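Local coordinates for protein domain of Unknown Function with a Cystatin-Like Fold (Nostoc punctiforme, PDB 2RGQ) that is of unknown function but adopts the cystatin-like alpha-plus-beta fold of the SnoaL-like, NTF2-clan proteins, whose cone-shaped domain often encloses a ligand pocket, at residues L15-E20 against K117-R123; E26-L32 against L54-Y59; A85-L91 against A105-V111. One frame throughout, in Å; residues are numbered along the deposited sequence.

Contact 1 (L15-E20 against K117-R123)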
loop_
_atom_site.group_PDB
_atom_site.type_symbol
_atom_site.label_atom_id
_atom_site.label_comp_id
_atom_site.label_asym_id
_atom_site.label_seq_id
_atom_site.Cartn_x
_atom_site.Cartn_y
_atom_site.Cartn_z
ATOM N N LEU B 15 -1.696 7.098 -10.641
ATOM C CA LEU B 15 -1.299 6.565 -11.960
ATOM C C LEU B 15 -0.925 5.105 -11.831
ATOM O O LEU B 15 -1.340 4.308 -12.680
ATOM C CB LEU B 15 -0.094 7.262 -12.553
ATOM C CG LEU B 15 -0.279 8.691 -13.038
ATOM C CD1 LEU B 15 1.064 9.429 -13.275
ATOM C CD2 LEU B 15 -1.176 8.686 -14.291
ATOM N N ALA B 16 -0.131 4.770 -10.799
ATOM C CA ALA B 16 0.255 3.372 -10.527
ATOM C C ALA B 16 -0.989 2.515 -10.236
ATOM O O ALA B 16 -1.161 1.453 -10.818
ATOM C CB ALA B 16 1.210 3.300 -9.377
ATOM N N ALA B 17 -1.852 3.008 -9.352
ATOM C CA ALA B 17 -3.090 2.319 -8.988
ATOM C C ALA B 17 -3.994 2.114 -10.199
ATOM O O ALA B 17 -4.464 0.989 -10.438
ATOM C CB ALA B 17 -3.828 3.065 -7.838
ATOM N N ARG B 18 -4.110 3.131 -11.061
ATOM C CA ARG B 18 -4.900 3.025 -12.308
ATOM C C ARG B 18 -4.298 2.024 -13.317
ATOM O O ARG B 18 -5.032 1.196 -13.860
ATOM C CB ARG B 18 -5.071 4.408 -12.946
ATOM C CG ARG B 18 -6.040 5.293 -12.200
ATOM C CD ARG B 18 -5.862 6.744 -12.639
ATOM N NE ARG B 18 -6.145 6.939 -14.064
ATOM C CZ ARG B 18 -5.625 7.914 -14.825
ATOM N NH1 ARG B 18 -4.769 8.783 -14.335
ATOM N NH2 ARG B 18 -5.973 8.017 -16.099
ATOM N N PHE B 19 -2.975 2.075 -13.519
ATOM C CA PHE B 19 -2.237 1.122 -14.350
ATOM C C PHE B 19 -2.511 -0.299 -13.903
ATOM O O PHE B 19 -2.890 -1.161 -14.729
ATOM C CB PHE B 19 -0.721 1.430 -14.241
ATOM C CG PHE B 19 0.188 0.526 -15.046
ATOM C CD1 PHE B 19 0.500 -0.751 -14.601
ATOM C CD2 PHE B 19 0.880 1.001 -16.141
ATOM C CE1 PHE B 19 1.366 -1.583 -15.284
ATOM C CE2 PHE B 19 1.791 0.132 -16.837
ATOM C CZ PHE B 19 2.031 -1.111 -16.402
ATOM N N GLU B 20 -2.298 -0.550 -12.615
ATOM C CA GLU B 20 -2.435 -1.911 -12.083
ATOM C C GLU B 20 -3.870 -2.448 -12.119
ATOM O O GLU B 20 -4.114 -3.576 -12.563
ATOM C CB GLU B 20 -1.843 -2.030 -10.667
ATOM C CG GLU B 20 -0.305 -1.752 -10.552
ATOM C CD GLU B 20 0.558 -2.462 -11.589
ATOM O OE1 GLU B 20 0.127 -3.451 -12.243
ATOM O OE2 GLU B 20 1.732 -2.025 -11.775
ATOM N N LYS B 117 -2.788 17.644 -16.145
ATOM C CA LYS B 117 -2.953 16.302 -15.631
ATOM C C LYS B 117 -1.655 15.550 -15.654
ATOM O O LYS B 117 -0.897 15.691 -16.624
ATOM C CB LYS B 117 -3.949 15.590 -16.534
ATOM C CG LYS B 117 -4.289 14.174 -16.151
ATOM C CD LYS B 117 -5.611 13.788 -16.812
ATOM C CE LYS B 117 -5.895 12.296 -16.673
ATOM N NZ LYS B 117 -5.997 11.838 -15.276
ATOM N N TRP B 118 -1.457 14.658 -14.664
ATOM C CA TRP B 118 -0.234 13.853 -14.615
ATOM C C TRP B 118 -0.388 12.608 -15.471
ATOM O O TRP B 118 -1.467 11.965 -15.517
ATOM C CB TRP B 118 0.145 13.422 -13.201
ATOM C CG TRP B 118 0.569 14.535 -12.344
ATOM C CD1 TRP B 118 -0.205 15.236 -11.499
ATOM C CD2 TRP B 118 1.887 15.074 -12.244
ATOM N NE1 TRP B 118 0.550 16.169 -10.826
ATOM C CE2 TRP B 118 1.839 16.106 -11.284
ATOM C CE3 TRP B 118 3.091 14.810 -12.888
ATOM C CZ2 TRP B 118 2.971 16.878 -10.938
ATOM C CZ3 TRP B 118 4.237 15.559 -12.545
ATOM C CH2 TRP B 118 4.162 16.592 -11.582
ATOM N N TYR B 119 0.704 12.285 -16.151
ATOM C CA TYR B 119 0.825 11.118 -17.004
ATOM C C TYR B 119 2.152 10.409 -16.861
ATOM O O TYR B 119 3.162 11.030 -16.533
ATOM C CB TYR B 119 0.785 11.539 -18.481
ATOM C CG TYR B 119 -0.503 12.117 -18.908
ATOM C CD1 TYR B 119 -1.561 11.297 -19.314
ATOM C CD2 TYR B 119 -0.702 13.482 -18.875
ATOM C CE1 TYR B 119 -2.775 11.847 -19.700
ATOM C CE2 TYR B 119 -1.920 14.048 -19.248
ATOM C CZ TYR B 119 -2.941 13.235 -19.673
ATOM O OH TYR B 119 -4.134 13.832 -20.003
ATOM N N LEU B 120 2.147 9.099 -17.076
ATOM C CA LEU B 120 3.371 8.330 -17.179
ATOM C C LEU B 120 4.146 8.657 -18.474
ATOM O O LEU B 120 3.609 8.518 -19.604
ATOM C CB LEU B 120 3.037 6.820 -17.175
ATOM C CG LEU B 120 2.508 6.208 -15.870
ATOM C CD1 LEU B 120 1.997 4.791 -16.146
ATOM C CD2 LEU B 120 3.581 6.175 -14.792
ATOM N N ILE B 121 5.397 9.101 -18.331
ATOM C CA ILE B 121 6.303 9.274 -19.480
ATOM C C ILE B 121 7.113 7.998 -19.703
ATOM O O ILE B 121 7.339 7.562 -20.844
ATOM C CB ILE B 121 7.299 10.451 -19.273
ATOM C CG1 ILE B 121 6.516 11.777 -19.116
ATOM C CG2 ILE B 121 8.376 10.484 -20.415
ATOM C CD1 ILE B 121 5.624 12.155 -20.320
ATOM N N LEU B 122 7.626 7.442 -18.612
ATOM C CA LEU B 122 8.388 6.229 -18.681
ATOM C C LEU B 122 8.229 5.446 -17.430
ATOM O O LEU B 122 8.583 5.914 -16.351
ATOM C CB LEU B 122 9.880 6.507 -18.884
ATOM C CG LEU B 122 10.808 5.287 -18.887
ATOM C CD1 LEU B 122 10.415 4.284 -19.965
ATOM C CD2 LEU B 122 12.206 5.754 -19.118
ATOM N N ARG B 123 7.709 4.235 -17.566
ATOM C CA ARG B 123 7.626 3.295 -16.450
ATOM C C ARG B 123 8.591 2.159 -16.744
ATOM O O ARG B 123 8.489 1.508 -17.796
ATOM C CB ARG B 123 6.188 2.812 -16.242
ATOM C CG ARG B 123 6.133 1.592 -15.330
ATOM C CD ARG B 123 4.757 1.246 -14.892
ATOM N NE ARG B 123 4.461 2.004 -13.680
ATOM C CZ ARG B 123 3.716 1.564 -12.673
ATOM N NH1 ARG B 123 3.102 0.392 -12.690
ATOM N NH2 ARG B 123 3.581 2.327 -11.610
HETATM O O HOH W 1 -3.391 10.109 -16.705
#
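Helix 6-25 lies across the curved sheet of a cystatin-like, NTF2-type fold, and residues Leu15-Glu20 meet the strand 117-127 where it bends. The local axes of helix 15-20 and strand 117-120 approach to 9.7 Å at 55°, so side chains fill the gap. A classic beta bulge, Ile121 and Leu122 both facing Gln110, breaks the strand; beyond it Arg123 is directed at the helix. Each nitrogen of this buried guanidinium has a partner. Arg123 NH1 forms a salt bridge to Glu20 OE2 at 2.9 Å, although the N-H...O angle of 120° makes the hydrogen bond weak; NE pairs with Asp109 on the adjacent strand, and NH2 is hydrogen-bonded outside these two segments. Phe19 adds a further contact: Arg123 CZ stands 4.4 Å from the ring centroid and 12° off the ring normal, a cation-pi interaction, with Arg123 CD making a CH-pi contact to the same ring.

Before the bulge the contact is largely apolar. Leu15 lies against the 118-120 backbone, Leu15 CD2 3.5 Å from Trp118 O and Leu15 CD1 3.9 Å from Tyr119 C, while Leu120 CD1 packs on Phe19 CD2 at 4.0 Å. The indole NE1 of Trp118 donates to Asp8 and its backbone N to Glu11, both on helix 6-25. At the more exposed margin Arg18 NH1 comes within 3.4 Å of Lys117 NZ, two donors of like charge that cannot bond. A water supplies an acceptor for Arg18 NH1 at 3.0 Å and bridges it to Trp118 O, 2.9 Å from the water.

Contact 2 (E26-L32 against L54-Y59)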
loop_
_atom_site.group_PDB
_atom_site.type_symbol
_atom_site.label_atom_id
_atom_site.label_comp_id
_atom_site.label_asym_id
_atom_site.label_seq_id
_atom_site.Cartn_x
_atom_site.Cartn_y
_atom_site.Cartn_z
ATOM N N GLU B 26 -8.330 -5.949 -17.327
ATOM C CA GLU B 26 -8.109 -6.055 -18.759
ATOM C C GLU B 26 -8.850 -4.909 -19.490
ATOM O O GLU B 26 -9.368 -5.100 -20.581
ATOM C CB GLU B 26 -8.471 -7.444 -19.321
ATOM C CG GLU B 26 -7.950 -8.562 -18.454
ATOM C CD GLU B 26 -7.968 -9.923 -19.113
ATOM O OE1 GLU B 26 -8.251 -10.016 -20.322
ATOM O OE2 GLU B 26 -7.689 -10.912 -18.391
ATOM N N ASP B 27 -8.877 -3.735 -18.847
ATOM C CA ASP B 27 -9.517 -2.514 -19.325
ATOM C C ASP B 27 -8.449 -1.722 -20.054
ATOM O O ASP B 27 -7.741 -0.869 -19.447
ATOM C CB ASP B 27 -10.085 -1.740 -18.113
ATOM C CG ASP B 27 -10.783 -0.438 -18.489
ATOM O OD1 ASP B 27 -10.698 0.070 -19.631
ATOM O OD2 ASP B 27 -11.411 0.124 -17.583
ATOM N N VAL B 28 -8.281 -2.006 -21.337
ATOM C CA VAL B 28 -7.180 -1.353 -22.086
ATOM C C VAL B 28 -7.326 0.183 -22.172
ATOM O O VAL B 28 -6.320 0.891 -22.133
ATOM C CB VAL B 28 -6.918 -1.985 -23.483
ATOM C CG1 VAL B 28 -8.074 -1.703 -24.463
ATOM C CG2 VAL B 28 -5.601 -1.490 -24.015
ATOM N N GLU B 29 -8.557 0.719 -22.236
ATOM C CA GLU B 29 -8.708 2.190 -22.359
ATOM C C GLU B 29 -8.267 2.949 -21.120
ATOM O O GLU B 29 -7.584 3.964 -21.249
ATOM C CB GLU B 29 -10.137 2.623 -22.765
ATOM C CG GLU B 29 -10.604 2.059 -24.092
ATOM C CD GLU B 29 -9.733 2.454 -25.297
ATOM O OE1 GLU B 29 -9.302 3.601 -25.435
ATOM O OE2 GLU B 29 -9.493 1.590 -26.147
ATOM N N ASN B 30 -8.628 2.448 -19.935
ATOM C CA ASN B 30 -8.182 3.099 -18.690
ATOM C C ASN B 30 -6.711 2.880 -18.429
ATOM O O ASN B 30 -6.094 3.728 -17.819
ATOM C CB ASN B 30 -9.060 2.705 -17.523
ATOM C CG ASN B 30 -10.380 3.488 -17.551
ATOM O OD1 ASN B 30 -10.403 4.685 -17.941
ATOM N ND2 ASN B 30 -11.461 2.837 -17.200
ATOM N N TYR B 31 -6.163 1.758 -18.921
ATOM C CA TYR B 31 -4.733 1.532 -18.896
ATOM C C TYR B 31 -4.006 2.596 -19.730
ATOM O O TYR B 31 -3.071 3.282 -19.221
ATOM C CB TYR B 31 -4.409 0.137 -19.419
ATOM C CG TYR B 31 -2.923 -0.180 -19.584
ATOM C CD1 TYR B 31 -2.167 -0.672 -18.517
ATOM C CD2 TYR B 31 -2.296 -0.046 -20.838
ATOM C CE1 TYR B 31 -0.841 -1.028 -18.668
ATOM C CE2 TYR B 31 -0.962 -0.371 -21.008
ATOM C CZ TYR B 31 -0.221 -0.876 -19.909
ATOM O OH TYR B 31 1.113 -1.236 -20.004
ATOM N N LEU B 32 -4.462 2.769 -20.962
ATOM C CA LEU B 32 -3.812 3.696 -21.894
ATOM C C LEU B 32 -3.871 5.143 -21.439
ATOM O O LEU B 32 -2.944 5.881 -21.665
ATOM C CB LEU B 32 -4.388 3.540 -23.316
ATOM C CG LEU B 32 -4.013 2.246 -24.036
ATOM C CD1 LEU B 32 -4.905 2.102 -25.332
ATOM C CD2 LEU B 32 -2.467 2.120 -24.307
ATOM N N LEU B 54 1.587 0.408 -26.853
ATOM C CA LEU B 54 1.166 0.151 -25.453
ATOM C C LEU B 54 -0.045 -0.777 -25.446
ATOM O O LEU B 54 -0.147 -1.710 -24.611
ATOM C CB LEU B 54 0.881 1.459 -24.684
ATOM C CG LEU B 54 2.102 2.348 -24.299
ATOM C CD1 LEU B 54 1.675 3.807 -23.988
ATOM C CD2 LEU B 54 2.967 1.728 -23.151
ATOM N N ARG B 55 -0.984 -0.510 -26.352
ATOM C CA ARG B 55 -2.173 -1.364 -26.492
ATOM C C ARG B 55 -1.771 -2.822 -26.794
ATOM O O ARG B 55 -2.258 -3.729 -26.164
ATOM C CB ARG B 55 -3.085 -0.840 -27.601
ATOM C CG ARG B 55 -4.381 -1.640 -27.838
ATOM C CD ARG B 55 -5.117 -1.064 -29.032
ATOM N NE ARG B 55 -5.605 0.288 -28.767
ATOM C CZ ARG B 55 -6.734 0.593 -28.150
ATOM N NH1 ARG B 55 -7.556 -0.335 -27.694
ATOM N NH2 ARG B 55 -7.028 1.864 -27.970
ATOM N N GLN B 56 -0.911 -3.037 -27.777
ATOM C CA GLN B 56 -0.419 -4.398 -28.077
ATOM C C GLN B 56 0.328 -5.034 -26.898
ATOM O O GLN B 56 0.139 -6.213 -26.596
ATOM C CB GLN B 56 0.508 -4.391 -29.313
ATOM C CG GLN B 56 -0.148 -4.041 -30.634
ATOM C CD GLN B 56 -1.310 -4.976 -30.989
ATOM O OE1 GLN B 56 -1.189 -6.212 -30.960
ATOM N NE2 GLN B 56 -2.448 -4.370 -31.321
ATOM N N GLY B 57 1.205 -4.254 -26.264
ATOM C CA GLY B 57 1.940 -4.677 -25.085
ATOM C C GLY B 57 1.051 -5.137 -23.925
ATOM O O GLY B 57 1.355 -6.091 -23.230
ATOM N N PHE B 58 -0.041 -4.420 -23.727
ATOM C CA PHE B 58 -1.029 -4.719 -22.721
ATOM C C PHE B 58 -1.532 -6.166 -22.889
ATOM O O PHE B 58 -1.426 -6.975 -21.967
ATOM C CB PHE B 58 -2.139 -3.695 -22.859
ATOM C CG PHE B 58 -3.260 -3.844 -21.883
ATOM C CD1 PHE B 58 -3.148 -3.317 -20.626
ATOM C CD2 PHE B 58 -4.456 -4.443 -22.252
ATOM C CE1 PHE B 58 -4.207 -3.375 -19.763
ATOM C CE2 PHE B 58 -5.530 -4.517 -21.344
ATOM C CZ PHE B 58 -5.391 -3.997 -20.133
ATOM N N TYR B 59 -1.976 -6.510 -24.105
ATOM C CA TYR B 59 -2.468 -7.867 -24.389
ATOM C C TYR B 59 -1.348 -8.915 -24.325
ATOM O O TYR B 59 -1.573 -10.020 -23.769
ATOM C CB TYR B 59 -3.232 -7.919 -25.717
ATOM C CG TYR B 59 -4.494 -7.095 -25.596
ATOM C CD1 TYR B 59 -5.508 -7.499 -24.721
ATOM C CD2 TYR B 59 -4.666 -5.933 -26.286
ATOM C CE1 TYR B 59 -6.650 -6.764 -24.544
ATOM C CE2 TYR B 59 -5.839 -5.189 -26.139
ATOM C CZ TYR B 59 -6.818 -5.614 -25.242
ATOM O OH TYR B 59 -8.003 -4.921 -25.030
HETATM O O HOH W 2 -9.773 -6.536 -23.043
HETATM O O HOH W 3 -10.516 -0.492 -26.790
HETATM O O HOH W 4 1.814 -1.767 -22.510
#
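Phe58 is the largest bump here, losing 110 Å² as its ring enters a hollow made by the short helix 28-32 and the turn before it. Val28 lies over one face, its CA 4.0 Å from the ring centroid in a CH-pi contact, while the Glu26-Asp27 backbone closes the edge, with Glu26 C 3.6 Å from Phe58 CZ. Tyr31 forms another wall: Tyr31 CG is 3.3 Å from Phe58 CD1, and the ring planes meet obliquely at 50°. Val28 wedges between the Phe58 and Tyr59 rings, Val28 CB 3.6 Å from Phe58 CE2 and 4.0 Å from Tyr59 CZ.

In this cystatin-like fold helix 28-32 follows helix 6-25 directly, whereas helix 51-66 comes after the first strands of the sheet. The long helix ends in a Schellman motif at Glu26, and Asp27 N-caps the next, Asp27 OD1 accepting from Asn30 N at 3.2 Å. The short axes cross at 124°, 10.2 Å apart, which leaves room for the aromatic rings between them.

Farther along, Leu32 CD2 presses on Leu54 CB at 3.4 Å. Leu32 CD1 and Val28 CG2 also lie over the Arg55 guanidinium, whose edge meets Glu29: Arg55 NH1 and Arg55 NH2 each donate to Glu29 OE2 at 3.1 Å in a salt bridge.

Contact 3 (A85-L91 against A105-V111)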
loop_
_atom_site.group_PDB
_atom_site.type_symbol
_atom_site.label_atom_id
_atom_site.label_comp_id
_atom_site.label_asym_id
_atom_site.label_seq_id
_atom_site.Cartn_x
_atom_site.Cartn_y
_atom_site.Cartn_z
ATOM N N ALA B 85 8.237 14.823 -12.348
ATOM C CA ALA B 85 8.579 14.102 -11.127
ATOM C C ALA B 85 8.972 12.672 -11.457
ATOM O O ALA B 85 8.841 12.203 -12.606
ATOM C CB ALA B 85 7.417 14.154 -10.107
ATOM N N THR B 86 9.545 12.024 -10.447
ATOM C CA THR B 86 9.941 10.642 -10.518
ATOM C C THR B 86 9.352 9.954 -9.309
ATOM O O THR B 86 9.239 10.571 -8.247
ATOM C CB THR B 86 11.482 10.466 -10.571
ATOM O OG1 THR B 86 12.059 11.024 -9.384
ATOM C CG2 THR B 86 12.057 11.155 -11.771
HETATM N N MSE B 87 8.858 8.743 -9.508
HETATM C CA MSE B 87 8.325 7.912 -8.451
HETATM C C MSE B 87 9.072 6.599 -8.431
HETATM O O MSE B 87 9.353 6.063 -9.506
HETATM C CB MSE B 87 6.826 7.638 -8.680
HETATM C CG MSE B 87 6.220 6.801 -7.568
HETATM SE SE MSE B 87 4.301 6.702 -7.639
HETATM C CE MSE B 87 3.982 6.011 -9.349
ATOM N N GLU B 88 9.391 6.081 -7.230
ATOM C CA GLU B 88 9.947 4.736 -7.054
ATOM C C GLU B 88 8.930 4.004 -6.199
ATOM O O GLU B 88 8.345 4.587 -5.292
ATOM C CB GLU B 88 11.332 4.734 -6.402
ATOM C CG GLU B 88 12.331 5.607 -7.103
ATOM C CD GLU B 88 12.241 7.082 -6.696
ATOM O OE1 GLU B 88 12.265 7.407 -5.487
ATOM O OE2 GLU B 88 12.153 7.953 -7.601
ATOM N N SER B 89 8.715 2.726 -6.449
ATOM C CA SER B 89 7.719 1.991 -5.710
ATOM C C SER B 89 7.980 0.503 -5.875
ATOM O O SER B 89 8.853 0.112 -6.652
ATOM C CB SER B 89 6.325 2.326 -6.216
ATOM O OG SER B 89 6.072 1.816 -7.529
ATOM N N TYR B 90 7.204 -0.289 -5.143
ATOM C CA TYR B 90 7.235 -1.711 -5.288
ATOM C C TYR B 90 5.980 -2.204 -5.935
ATOM O O TYR B 90 4.944 -1.623 -5.742
ATOM C CB TYR B 90 7.320 -2.397 -3.934
ATOM C CG TYR B 90 8.661 -2.362 -3.249
ATOM C CD1 TYR B 90 9.823 -1.927 -3.890
ATOM C CD2 TYR B 90 8.772 -2.875 -1.969
ATOM C CE1 TYR B 90 11.051 -2.012 -3.267
ATOM C CE2 TYR B 90 9.999 -2.968 -1.344
ATOM C CZ TYR B 90 11.125 -2.513 -1.988
ATOM O OH TYR B 90 12.346 -2.577 -1.398
ATOM N N LEU B 91 6.122 -3.338 -6.618
ATOM C CA LEU B 91 5.035 -4.056 -7.239
ATOM C C LEU B 91 5.104 -5.454 -6.680
ATOM O O LEU B 91 6.188 -6.070 -6.666
ATOM C CB LEU B 91 5.171 -4.090 -8.754
ATOM C CG LEU B 91 4.122 -4.857 -9.577
ATOM C CD1 LEU B 91 2.756 -4.290 -9.322
ATOM C CD2 LEU B 91 4.491 -4.822 -11.075
ATOM N N ALA B 105 8.485 -6.714 -8.097
ATOM C CA ALA B 105 9.341 -5.855 -8.884
ATOM C C ALA B 105 9.570 -4.534 -8.217
ATOM O O ALA B 105 8.797 -4.136 -7.328
ATOM C CB ALA B 105 8.747 -5.625 -10.289
ATOM N N PHE B 106 10.664 -3.904 -8.617
ATOM C CA PHE B 106 10.955 -2.543 -8.227
ATOM C C PHE B 106 10.531 -1.735 -9.469
ATOM O O PHE B 106 10.817 -2.141 -10.563
ATOM C CB PHE B 106 12.423 -2.362 -7.913
ATOM C CG PHE B 106 12.819 -0.933 -7.724
ATOM C CD1 PHE B 106 12.535 -0.287 -6.552
ATOM C CD2 PHE B 106 13.457 -0.232 -8.746
ATOM C CE1 PHE B 106 12.893 1.049 -6.377
ATOM C CE2 PHE B 106 13.795 1.118 -8.567
ATOM C CZ PHE B 106 13.511 1.733 -7.363
ATOM N N VAL B 107 9.841 -0.628 -9.270
ATOM C CA VAL B 107 9.328 0.183 -10.366
ATOM C C VAL B 107 9.804 1.618 -10.272
ATOM O O VAL B 107 9.684 2.250 -9.228
ATOM C CB VAL B 107 7.771 0.120 -10.413
ATOM C CG1 VAL B 107 7.212 0.886 -11.607
ATOM C CG2 VAL B 107 7.280 -1.307 -10.480
ATOM N N LYS B 108 10.324 2.154 -11.398
ATOM C CA LYS B 108 10.740 3.540 -11.457
ATOM C C LYS B 108 9.899 4.241 -12.533
ATOM O O LYS B 108 9.898 3.812 -13.679
ATOM C CB LYS B 108 12.225 3.679 -11.791
ATOM C CG LYS B 108 12.699 5.113 -11.594
ATOM C CD LYS B 108 14.054 5.439 -12.246
ATOM C CE LYS B 108 14.114 6.962 -12.505
ATOM N NZ LYS B 108 13.049 7.424 -13.496
ATOM N N ASP B 109 9.234 5.325 -12.153
ATOM C CA ASP B 109 8.354 6.097 -13.053
ATOM C C ASP B 109 8.831 7.525 -13.241
ATOM O O ASP B 109 9.272 8.163 -12.295
ATOM C CB ASP B 109 6.915 6.136 -12.517
ATOM C CG ASP B 109 6.274 4.766 -12.453
ATOM O OD1 ASP B 109 6.289 4.103 -13.512
ATOM O OD2 ASP B 109 5.688 4.386 -11.391
ATOM N N GLN B 110 8.850 7.994 -14.487
ATOM C CA GLN B 110 9.063 9.409 -14.773
ATOM C C GLN B 110 7.665 9.868 -15.172
ATOM O O GLN B 110 7.030 9.237 -16.070
ATOM C CB GLN B 110 10.017 9.624 -15.929
ATOM C CG GLN B 110 11.417 9.106 -15.705
ATOM C CD GLN B 110 12.288 9.277 -16.927
ATOM O OE1 GLN B 110 11.845 9.796 -17.960
ATOM N NE2 GLN B 110 13.545 8.836 -16.826
ATOM N N VAL B 111 7.171 10.931 -14.536
ATOM C CA VAL B 111 5.831 11.419 -14.771
ATOM C C VAL B 111 5.899 12.908 -15.145
ATOM O O VAL B 111 6.889 13.572 -14.857
ATOM C CB VAL B 111 4.885 11.226 -13.597
ATOM C CG1 VAL B 111 4.657 9.679 -13.325
ATOM C CG2 VAL B 111 5.368 12.038 -12.355
HETATM O O HOH W 5 7.109 3.908 -9.281
#
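Met87, a selenomethionine, and Asp109 form a hydrogen-bonded pair near the middle of these antiparallel strands and are the two residues that lose most surface to the contact, 68 and 65 Å². Their backbones bond reciprocally, Met87 N to Asp109 O at 2.9 Å and Asp109 N to Met87 O at 2.8 Å. Both side chains project from the same sheet face, and Met87 CE approaches Asp109 OD2 to 3.1 Å. The carboxylate has stronger partners: Asp109 OD1 is in a salt bridge with Arg123 of the next strand, and a water lies 2.6 Å from Asp109 OD2, 3.1 Å from Val107 O and 2.9 Å from Ser89 OG, within hydrogen-bonding reach of all three.

The strands are the two arms of a beta hairpin, 84-95 with 101-114, in the curved sheet of the cystatin-like fold. The face bearing Met87 and Asp109 is turned to helix 6-25, where Met87 touches Ala16 and Val111 touches Leu15. Leu91, with 60 Å² covered, continues this face: Leu91 CB lies 3.9 Å from Val107 CG2 and 4.2 Å from Ala105 CB.

On the other face, Tyr90 CE1 and Phe106 CD1 meet at 4.0 Å, in a non-hydrogen-bonded pair. Tyr90 OH extends to the third subunit, another copy of this protein, hydrogen-bonding Asp24 there, while Phe106 packs on Arg70 of that subunit.

From the N terminus, helix 6-25 carries the first half of contact 1, whose partner lies near the C-terminal end of the chain, so the loop it closes contains both others. Helix 28-32 follows directly, and contact 2 joins it to helix 51-66, closing a 21-residue loop that holds the first strands. The chain then re-enters the sheet as strand 69-80, and contact 3 closes the shortest loop, 13 residues of the hairpin 84-95 with 101-114. Contacts 2 and 3 thus come in series, without crossing, their centres about 19 Å apart. Contact 1 touches both: packing of Phe19 on Tyr31 joins the helices, while the Arg123-Asp109 salt bridge joins adjacent strands.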